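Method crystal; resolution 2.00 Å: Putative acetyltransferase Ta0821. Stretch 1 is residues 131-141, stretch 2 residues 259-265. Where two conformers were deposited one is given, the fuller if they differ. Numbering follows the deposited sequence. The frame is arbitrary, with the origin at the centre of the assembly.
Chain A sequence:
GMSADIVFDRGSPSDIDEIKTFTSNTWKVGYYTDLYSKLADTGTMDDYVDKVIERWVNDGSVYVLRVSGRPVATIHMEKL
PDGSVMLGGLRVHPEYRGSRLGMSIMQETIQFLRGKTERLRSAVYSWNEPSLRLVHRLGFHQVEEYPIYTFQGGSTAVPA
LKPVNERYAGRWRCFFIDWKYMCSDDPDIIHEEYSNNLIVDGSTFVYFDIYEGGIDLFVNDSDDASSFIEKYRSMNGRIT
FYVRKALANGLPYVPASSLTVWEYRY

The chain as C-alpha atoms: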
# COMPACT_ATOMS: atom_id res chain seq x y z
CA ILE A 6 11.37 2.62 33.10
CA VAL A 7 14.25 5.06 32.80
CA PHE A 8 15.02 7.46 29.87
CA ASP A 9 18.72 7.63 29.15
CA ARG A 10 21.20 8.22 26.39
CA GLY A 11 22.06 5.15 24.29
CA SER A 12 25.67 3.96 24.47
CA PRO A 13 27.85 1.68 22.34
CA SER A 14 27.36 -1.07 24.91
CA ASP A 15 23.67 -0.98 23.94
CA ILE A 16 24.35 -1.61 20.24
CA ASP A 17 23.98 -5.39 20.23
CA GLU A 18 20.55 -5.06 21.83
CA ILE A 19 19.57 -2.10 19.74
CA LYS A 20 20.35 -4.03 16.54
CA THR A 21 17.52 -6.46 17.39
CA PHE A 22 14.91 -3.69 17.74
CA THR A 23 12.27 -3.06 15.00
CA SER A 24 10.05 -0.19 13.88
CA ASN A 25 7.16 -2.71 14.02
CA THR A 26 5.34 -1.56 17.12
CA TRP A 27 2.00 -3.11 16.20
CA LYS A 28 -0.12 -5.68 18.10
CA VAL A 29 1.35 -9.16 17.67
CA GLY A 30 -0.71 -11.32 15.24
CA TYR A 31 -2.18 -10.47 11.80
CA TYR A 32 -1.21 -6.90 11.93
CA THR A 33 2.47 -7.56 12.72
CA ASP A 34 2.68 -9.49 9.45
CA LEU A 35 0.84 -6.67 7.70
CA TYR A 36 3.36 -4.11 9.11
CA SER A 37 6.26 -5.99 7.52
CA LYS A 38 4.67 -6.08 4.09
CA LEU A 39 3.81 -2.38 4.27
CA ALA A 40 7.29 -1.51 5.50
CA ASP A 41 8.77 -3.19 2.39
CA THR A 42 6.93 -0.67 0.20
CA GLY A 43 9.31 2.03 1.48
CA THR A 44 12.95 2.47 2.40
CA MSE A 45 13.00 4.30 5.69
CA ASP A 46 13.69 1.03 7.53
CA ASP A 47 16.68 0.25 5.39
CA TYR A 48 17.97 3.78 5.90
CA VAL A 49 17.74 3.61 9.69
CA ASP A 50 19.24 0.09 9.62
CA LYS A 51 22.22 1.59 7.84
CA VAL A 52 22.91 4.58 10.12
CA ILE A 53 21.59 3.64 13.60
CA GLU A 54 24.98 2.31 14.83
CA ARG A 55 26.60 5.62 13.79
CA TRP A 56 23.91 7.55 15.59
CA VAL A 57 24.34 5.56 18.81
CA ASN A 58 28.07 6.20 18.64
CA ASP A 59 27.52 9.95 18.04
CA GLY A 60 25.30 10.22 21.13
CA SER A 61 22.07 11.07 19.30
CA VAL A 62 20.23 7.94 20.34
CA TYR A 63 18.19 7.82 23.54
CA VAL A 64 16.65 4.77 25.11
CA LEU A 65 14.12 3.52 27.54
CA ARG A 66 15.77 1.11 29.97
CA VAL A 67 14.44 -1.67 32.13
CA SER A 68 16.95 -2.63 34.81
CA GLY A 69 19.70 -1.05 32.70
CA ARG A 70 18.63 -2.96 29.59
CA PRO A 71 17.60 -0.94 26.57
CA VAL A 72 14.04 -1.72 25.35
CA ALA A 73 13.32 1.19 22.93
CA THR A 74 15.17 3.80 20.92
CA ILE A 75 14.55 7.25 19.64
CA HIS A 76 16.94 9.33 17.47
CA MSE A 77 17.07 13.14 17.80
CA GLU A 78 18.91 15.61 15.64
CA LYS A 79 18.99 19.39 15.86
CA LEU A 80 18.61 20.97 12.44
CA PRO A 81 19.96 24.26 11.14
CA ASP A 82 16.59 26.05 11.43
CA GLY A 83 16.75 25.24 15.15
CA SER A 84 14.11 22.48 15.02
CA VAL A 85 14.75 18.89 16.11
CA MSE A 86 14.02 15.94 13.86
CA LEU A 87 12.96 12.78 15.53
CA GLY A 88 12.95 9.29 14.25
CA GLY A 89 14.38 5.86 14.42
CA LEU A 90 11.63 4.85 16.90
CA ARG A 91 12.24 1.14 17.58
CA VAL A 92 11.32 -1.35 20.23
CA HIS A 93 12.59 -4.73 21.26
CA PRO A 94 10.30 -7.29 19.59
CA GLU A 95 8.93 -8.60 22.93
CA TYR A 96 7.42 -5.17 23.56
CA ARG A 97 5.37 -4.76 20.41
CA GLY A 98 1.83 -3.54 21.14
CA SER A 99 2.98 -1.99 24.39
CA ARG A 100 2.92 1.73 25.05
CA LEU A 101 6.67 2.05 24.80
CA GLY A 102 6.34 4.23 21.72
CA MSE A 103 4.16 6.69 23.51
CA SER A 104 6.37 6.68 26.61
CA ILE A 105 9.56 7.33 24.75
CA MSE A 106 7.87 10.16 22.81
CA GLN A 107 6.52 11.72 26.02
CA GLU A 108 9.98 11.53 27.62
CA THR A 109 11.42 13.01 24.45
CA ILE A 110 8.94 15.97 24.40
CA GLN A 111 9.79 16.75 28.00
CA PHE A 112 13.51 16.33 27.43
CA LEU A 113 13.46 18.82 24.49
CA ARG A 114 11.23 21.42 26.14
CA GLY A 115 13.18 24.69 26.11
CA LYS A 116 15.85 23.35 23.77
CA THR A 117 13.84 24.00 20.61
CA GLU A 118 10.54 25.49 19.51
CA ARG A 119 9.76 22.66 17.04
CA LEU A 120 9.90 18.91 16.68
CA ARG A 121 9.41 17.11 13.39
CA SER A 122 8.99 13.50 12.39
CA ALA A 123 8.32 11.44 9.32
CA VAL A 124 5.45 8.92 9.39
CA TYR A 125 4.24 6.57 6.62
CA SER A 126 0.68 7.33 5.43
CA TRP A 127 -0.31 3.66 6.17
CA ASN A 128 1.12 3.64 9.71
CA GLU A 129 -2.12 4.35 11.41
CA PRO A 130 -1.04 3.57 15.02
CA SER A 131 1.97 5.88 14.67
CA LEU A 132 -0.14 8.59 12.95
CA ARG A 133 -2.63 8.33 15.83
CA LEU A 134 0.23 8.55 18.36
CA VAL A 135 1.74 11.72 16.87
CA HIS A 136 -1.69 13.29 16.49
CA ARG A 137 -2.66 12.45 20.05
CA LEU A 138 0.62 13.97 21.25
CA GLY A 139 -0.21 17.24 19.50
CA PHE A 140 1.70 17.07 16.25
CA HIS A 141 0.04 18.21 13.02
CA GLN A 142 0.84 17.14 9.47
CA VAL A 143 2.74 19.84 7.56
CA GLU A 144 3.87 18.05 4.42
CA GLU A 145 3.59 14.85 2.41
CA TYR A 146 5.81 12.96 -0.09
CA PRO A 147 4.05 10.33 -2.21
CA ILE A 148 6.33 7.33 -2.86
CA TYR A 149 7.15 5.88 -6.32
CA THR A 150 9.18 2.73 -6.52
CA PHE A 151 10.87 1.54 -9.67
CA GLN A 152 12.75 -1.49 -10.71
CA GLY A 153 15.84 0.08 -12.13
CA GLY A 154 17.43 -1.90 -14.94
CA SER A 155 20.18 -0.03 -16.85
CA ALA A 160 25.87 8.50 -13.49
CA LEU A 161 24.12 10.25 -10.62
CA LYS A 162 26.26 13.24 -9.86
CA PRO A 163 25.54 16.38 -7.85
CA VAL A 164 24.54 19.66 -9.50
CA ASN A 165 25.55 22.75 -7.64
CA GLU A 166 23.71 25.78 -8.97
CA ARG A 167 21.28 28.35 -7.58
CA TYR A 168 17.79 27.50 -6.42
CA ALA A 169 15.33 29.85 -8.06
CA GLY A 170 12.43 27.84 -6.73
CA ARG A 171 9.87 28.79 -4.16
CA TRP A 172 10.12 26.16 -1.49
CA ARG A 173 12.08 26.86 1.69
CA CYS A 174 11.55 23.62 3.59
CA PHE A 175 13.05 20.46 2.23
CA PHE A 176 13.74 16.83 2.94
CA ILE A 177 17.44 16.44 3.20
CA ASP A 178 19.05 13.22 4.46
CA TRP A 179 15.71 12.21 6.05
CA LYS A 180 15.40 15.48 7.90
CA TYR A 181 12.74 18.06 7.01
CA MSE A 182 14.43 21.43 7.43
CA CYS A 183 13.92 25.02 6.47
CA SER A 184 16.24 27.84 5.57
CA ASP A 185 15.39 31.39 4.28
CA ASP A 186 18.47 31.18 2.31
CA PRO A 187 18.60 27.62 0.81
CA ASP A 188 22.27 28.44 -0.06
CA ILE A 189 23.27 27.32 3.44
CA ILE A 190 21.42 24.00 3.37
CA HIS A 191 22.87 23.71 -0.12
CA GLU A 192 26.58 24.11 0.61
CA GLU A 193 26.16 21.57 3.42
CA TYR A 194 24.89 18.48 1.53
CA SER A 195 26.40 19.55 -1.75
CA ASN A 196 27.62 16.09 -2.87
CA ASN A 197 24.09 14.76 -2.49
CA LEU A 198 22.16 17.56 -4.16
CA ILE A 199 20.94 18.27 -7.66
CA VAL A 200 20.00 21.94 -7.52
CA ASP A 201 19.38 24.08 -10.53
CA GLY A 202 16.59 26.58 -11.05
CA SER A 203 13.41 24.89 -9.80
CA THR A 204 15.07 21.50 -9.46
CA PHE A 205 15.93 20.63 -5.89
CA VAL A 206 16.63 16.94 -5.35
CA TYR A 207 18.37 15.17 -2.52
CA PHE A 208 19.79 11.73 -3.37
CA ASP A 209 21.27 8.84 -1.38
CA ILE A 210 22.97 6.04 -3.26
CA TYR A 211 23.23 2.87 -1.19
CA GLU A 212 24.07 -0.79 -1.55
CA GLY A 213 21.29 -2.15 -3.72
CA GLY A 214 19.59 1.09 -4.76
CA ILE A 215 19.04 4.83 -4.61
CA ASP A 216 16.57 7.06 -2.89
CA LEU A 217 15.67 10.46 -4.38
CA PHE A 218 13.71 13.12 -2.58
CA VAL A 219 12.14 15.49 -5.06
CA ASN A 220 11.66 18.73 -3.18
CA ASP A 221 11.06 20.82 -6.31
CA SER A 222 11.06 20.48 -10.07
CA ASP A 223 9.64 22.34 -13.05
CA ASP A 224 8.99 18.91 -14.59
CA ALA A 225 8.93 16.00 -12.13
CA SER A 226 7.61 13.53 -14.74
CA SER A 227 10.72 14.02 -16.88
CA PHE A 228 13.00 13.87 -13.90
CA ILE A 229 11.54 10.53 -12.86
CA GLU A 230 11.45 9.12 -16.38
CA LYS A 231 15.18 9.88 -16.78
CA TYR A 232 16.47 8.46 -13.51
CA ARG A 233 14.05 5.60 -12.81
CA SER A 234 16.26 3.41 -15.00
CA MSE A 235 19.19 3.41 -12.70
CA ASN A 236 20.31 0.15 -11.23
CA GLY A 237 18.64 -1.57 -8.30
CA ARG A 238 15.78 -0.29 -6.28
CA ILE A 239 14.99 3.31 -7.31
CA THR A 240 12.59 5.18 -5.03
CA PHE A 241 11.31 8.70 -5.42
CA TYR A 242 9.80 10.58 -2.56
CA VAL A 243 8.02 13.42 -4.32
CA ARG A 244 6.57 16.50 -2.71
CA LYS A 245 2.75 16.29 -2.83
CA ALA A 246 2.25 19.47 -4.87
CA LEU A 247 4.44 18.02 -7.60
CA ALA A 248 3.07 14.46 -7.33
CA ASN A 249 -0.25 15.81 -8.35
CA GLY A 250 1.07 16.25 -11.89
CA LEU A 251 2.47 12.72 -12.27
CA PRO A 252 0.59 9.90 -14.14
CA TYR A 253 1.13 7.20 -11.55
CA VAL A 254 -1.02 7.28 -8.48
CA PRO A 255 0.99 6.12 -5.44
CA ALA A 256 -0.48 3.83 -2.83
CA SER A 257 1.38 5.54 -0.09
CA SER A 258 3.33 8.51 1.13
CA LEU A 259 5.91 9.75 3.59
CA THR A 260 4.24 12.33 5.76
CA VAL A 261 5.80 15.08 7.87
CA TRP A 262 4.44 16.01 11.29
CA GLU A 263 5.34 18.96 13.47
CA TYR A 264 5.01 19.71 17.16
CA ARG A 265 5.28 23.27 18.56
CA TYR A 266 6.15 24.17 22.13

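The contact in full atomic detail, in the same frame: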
# COMPACT_ATOMS: atom_id res chain seq x y z
N SER A 131 0.99 4.81 14.48
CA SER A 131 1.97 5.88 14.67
C SER A 131 1.37 7.25 14.36
O SER A 131 1.66 8.20 15.04
CB SER A 131 3.22 5.64 13.84
OG SER A 131 3.82 4.42 14.24
N LEU A 132 0.52 7.32 13.34
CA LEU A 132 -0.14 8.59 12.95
C LEU A 132 -1.07 9.03 14.10
O LEU A 132 -1.17 10.20 14.45
CB LEU A 132 -0.94 8.43 11.65
CG LEU A 132 -0.17 8.24 10.31
CD1 LEU A 132 -1.10 7.83 9.19
CD2 LEU A 132 0.57 9.50 9.93
N ARG A 133 -1.76 8.07 14.67
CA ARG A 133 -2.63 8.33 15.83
C ARG A 133 -1.82 8.80 17.05
O ARG A 133 -2.23 9.69 17.79
CB ARG A 133 -3.45 7.08 16.20
CG ARG A 133 -4.47 6.68 15.12
CD ARG A 133 -5.47 7.80 14.82
NE ARG A 133 -6.34 8.08 15.97
CZ ARG A 133 -7.40 7.35 16.35
NH1 ARG A 133 -7.76 6.25 15.69
NH2 ARG A 133 -8.10 7.74 17.42
N LEU A 134 -0.66 8.22 17.21
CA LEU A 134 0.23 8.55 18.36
C LEU A 134 0.71 10.00 18.24
O LEU A 134 0.55 10.80 19.17
CB LEU A 134 1.42 7.58 18.42
CG LEU A 134 2.50 7.98 19.43
CD1 LEU A 134 1.84 7.96 20.80
CD2 LEU A 134 3.70 7.11 19.41
N VAL A 135 1.24 10.36 17.07
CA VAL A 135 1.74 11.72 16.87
C VAL A 135 0.62 12.75 16.99
O VAL A 135 0.78 13.81 17.57
CB VAL A 135 2.67 11.92 15.61
CG1 VAL A 135 3.99 11.15 15.80
CG2 VAL A 135 1.98 11.55 14.27
N HIS A 136 -0.54 12.40 16.47
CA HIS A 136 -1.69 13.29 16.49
C HIS A 136 -2.09 13.52 17.93
O HIS A 136 -2.24 14.64 18.39
CB HIS A 136 -2.88 12.67 15.74
CG HIS A 136 -4.08 13.55 15.72
ND1 HIS A 136 -5.09 13.46 16.66
CD2 HIS A 136 -4.38 14.61 14.94
CE1 HIS A 136 -5.99 14.40 16.42
NE2 HIS A 136 -5.58 15.11 15.38
N ARG A 137 -2.27 12.42 18.63
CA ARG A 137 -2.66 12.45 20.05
C ARG A 137 -1.70 13.28 20.90
O ARG A 137 -2.10 13.95 21.87
CB ARG A 137 -2.66 11.06 20.63
CG ARG A 137 -3.33 11.01 21.96
CD ARG A 137 -3.02 9.70 22.65
NE ARG A 137 -3.37 8.56 21.81
N LEU A 138 -0.44 13.25 20.50
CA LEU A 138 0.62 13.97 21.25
C LEU A 138 0.68 15.45 20.87
O LEU A 138 1.37 16.25 21.52
CB LEU A 138 1.96 13.29 21.08
CG LEU A 138 2.14 11.93 21.79
CD1 LEU A 138 3.51 11.43 21.45
CD2 LEU A 138 1.98 11.99 23.30
N GLY A 139 -0.10 15.83 19.87
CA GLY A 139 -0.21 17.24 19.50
C GLY A 139 0.61 17.73 18.31
O GLY A 139 0.81 18.92 18.08
N PHE A 140 1.09 16.79 17.54
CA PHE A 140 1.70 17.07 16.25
C PHE A 140 0.58 17.28 15.22
O PHE A 140 -0.53 16.80 15.38
CB PHE A 140 2.52 15.88 15.78
CG PHE A 140 3.81 15.65 16.52
CD1 PHE A 140 3.83 15.12 17.78
CD2 PHE A 140 5.02 15.89 15.89
CE1 PHE A 140 5.02 14.86 18.42
CE2 PHE A 140 6.22 15.63 16.53
CZ PHE A 140 6.20 15.11 17.82
N HIS A 141 0.91 18.03 14.18
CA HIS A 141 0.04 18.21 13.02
C HIS A 141 0.82 18.01 11.73
O HIS A 141 1.97 18.34 11.66
CB HIS A 141 -0.68 19.57 13.04
CG HIS A 141 0.20 20.71 13.42
ND1 HIS A 141 0.26 21.21 14.71
CD2 HIS A 141 1.05 21.47 12.68
CE1 HIS A 141 1.14 22.20 14.75
NE2 HIS A 141 1.62 22.38 13.53
N LEU A 259 5.15 9.38 2.40
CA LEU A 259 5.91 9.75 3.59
C LEU A 259 5.45 11.12 4.06
O LEU A 259 5.67 12.14 3.42
CB LEU A 259 7.42 9.77 3.35
CG LEU A 259 8.23 9.90 4.65
CD1 LEU A 259 8.05 8.63 5.50
CD2 LEU A 259 9.70 10.15 4.36
N THR A 260 4.82 11.12 5.21
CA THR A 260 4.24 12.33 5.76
C THR A 260 5.14 12.93 6.80
O THR A 260 5.86 12.21 7.49
CB THR A 260 2.83 12.04 6.38
OG1 THR A 260 2.96 11.28 7.58
CG2 THR A 260 1.91 11.30 5.37
N VAL A 261 5.07 14.26 6.88
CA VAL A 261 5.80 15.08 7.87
C VAL A 261 4.86 15.77 8.86
O VAL A 261 3.95 16.52 8.52
CB VAL A 261 6.75 16.14 7.18
CG1 VAL A 261 7.62 16.90 8.21
CG2 VAL A 261 7.57 15.49 6.12
N TRP A 262 5.13 15.45 10.12
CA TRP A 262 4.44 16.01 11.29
C TRP A 262 5.33 16.95 12.11
O TRP A 262 6.54 16.75 12.25
CB TRP A 262 3.92 14.86 12.15
CG TRP A 262 2.84 14.08 11.45
CD1 TRP A 262 3.01 13.26 10.37
CD2 TRP A 262 1.43 14.07 11.73
NE1 TRP A 262 1.80 12.73 9.97
CE2 TRP A 262 0.81 13.22 10.78
CE3 TRP A 262 0.63 14.69 12.70
CZ2 TRP A 262 -0.55 12.96 10.79
CZ3 TRP A 262 -0.75 14.46 12.69
CH2 TRP A 262 -1.33 13.60 11.74
N GLU A 263 4.70 17.98 12.63
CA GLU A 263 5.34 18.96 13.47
C GLU A 263 4.57 19.28 14.75
O GLU A 263 3.31 19.34 14.81
CB GLU A 263 5.66 20.24 12.65
CG GLU A 263 6.38 21.35 13.38
CD GLU A 263 6.61 22.56 12.46
OE1 GLU A 263 7.39 22.41 11.51
OE2 GLU A 263 5.97 23.62 12.65
N TYR A 264 5.38 19.37 15.79
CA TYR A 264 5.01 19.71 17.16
C TYR A 264 5.65 21.08 17.52
O TYR A 264 6.85 21.33 17.28
CB TYR A 264 5.51 18.66 18.12
CG TYR A 264 5.21 18.94 19.59
CD1 TYR A 264 5.95 19.87 20.32
CD2 TYR A 264 4.14 18.30 20.24
CE1 TYR A 264 5.66 20.13 21.67
CE2 TYR A 264 3.84 18.56 21.55
CZ TYR A 264 4.62 19.47 22.27
OH TYR A 264 4.28 19.74 23.59
N ARG A 265 4.83 21.94 18.09
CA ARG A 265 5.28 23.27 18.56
C ARG A 265 5.15 23.43 20.05
O ARG A 265 4.11 23.21 20.60
CB ARG A 265 4.42 24.35 17.94
CG ARG A 265 4.58 24.51 16.44
CD ARG A 265 5.76 25.41 16.14
NE ARG A 265 5.45 26.43 15.12
CZ ARG A 265 5.45 27.74 15.33
NH1 ARG A 265 5.77 28.26 16.52
NH2 ARG A 265 5.18 28.55 14.34
O HOH W 1 1.98 21.40 18.47

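Two backbone hydrogen bonds fix the register. His-141 N donates to Glu-263 O at 2.8 Å, and Glu-263 N donates back to His-141 O at 2.9 Å; both are nearly straight, and together they make one hydrogen-bonded antiparallel bridge. The carbonyls gain a second, softer contact each: Phe-140 CA lies 3.1 Å from Glu-263 O and Trp-262 CA lies 3.4 Å from His-141 O, both bent CA-H...O contacts, with angles at H of 135° and 141°. A water takes the place of a direct backbone bond between Gly-139 and Arg-265, donating to Gly-139 O at 2.8 Å and accepting from Arg-265 N at 2.9 Å.

The chain reaches this pairing through a sharp exit from the helix. Gly-139 leaves helical geometry with phi 99°, closing a Schellman motif in which Gly-139 N bonds to His-136 O (2.9 Å) and Phe-140 N to Val-135 O (3.0 Å). Glycine suits the position because a CB at these angles would be jammed against the preceding carbonyl. The turn also leaves Leu-138 O at the edge of the Tyr-264 ring, 3.4 Å from CE2.

Beneath the bridge, alternation along the strand does the sorting. Thr-260, Trp-262 and Tyr-264 point toward the first stretch, while the buried Val-261 points away. Trp-262 gives up the most surface, 139 Å², and the helix covers its indole with residues about one turn apart. Val-135 CG2 sits over the face, 3.6 Å from Trp-262 CD2, a compact branched side chain that fits closely against a flat ring. Leu-132 starts sideways, but its longer side chain carries CD2 to 3.5 Å from Trp-262 NE1 and 3.8 Å from Thr-260 OG1. The indole nitrogen is not left wholly without a partner in this apolar setting: Trp-262 NE1 makes a weak hydrogen bond to Thr-260 OG1 at 3.0 Å.

Phe-140 joins the two large aromatics. Its CB packs 3.8 Å from Trp-262 CE3, and Tyr-264 CB lies almost squarely over its ring, 3.5 Å from Phe-140 CE2. The Phe-140 and Tyr-264 rings themselves meet obliquely, with planes at 55°.

At the exposed margin, His-141 and Glu-263 share the same face of the sheet. The His-141 ring lies with one face over Glu-263 O, and its CE1 comes within 4.5 Å of Arg-265 CG. Arg-265 NE forms a long salt bridge to Glu-263 OE2 at 3.8 Å. The pattern is economical: backbone bonds set register, glycine makes the turn, and apolar side chains fill the space between helix and strand.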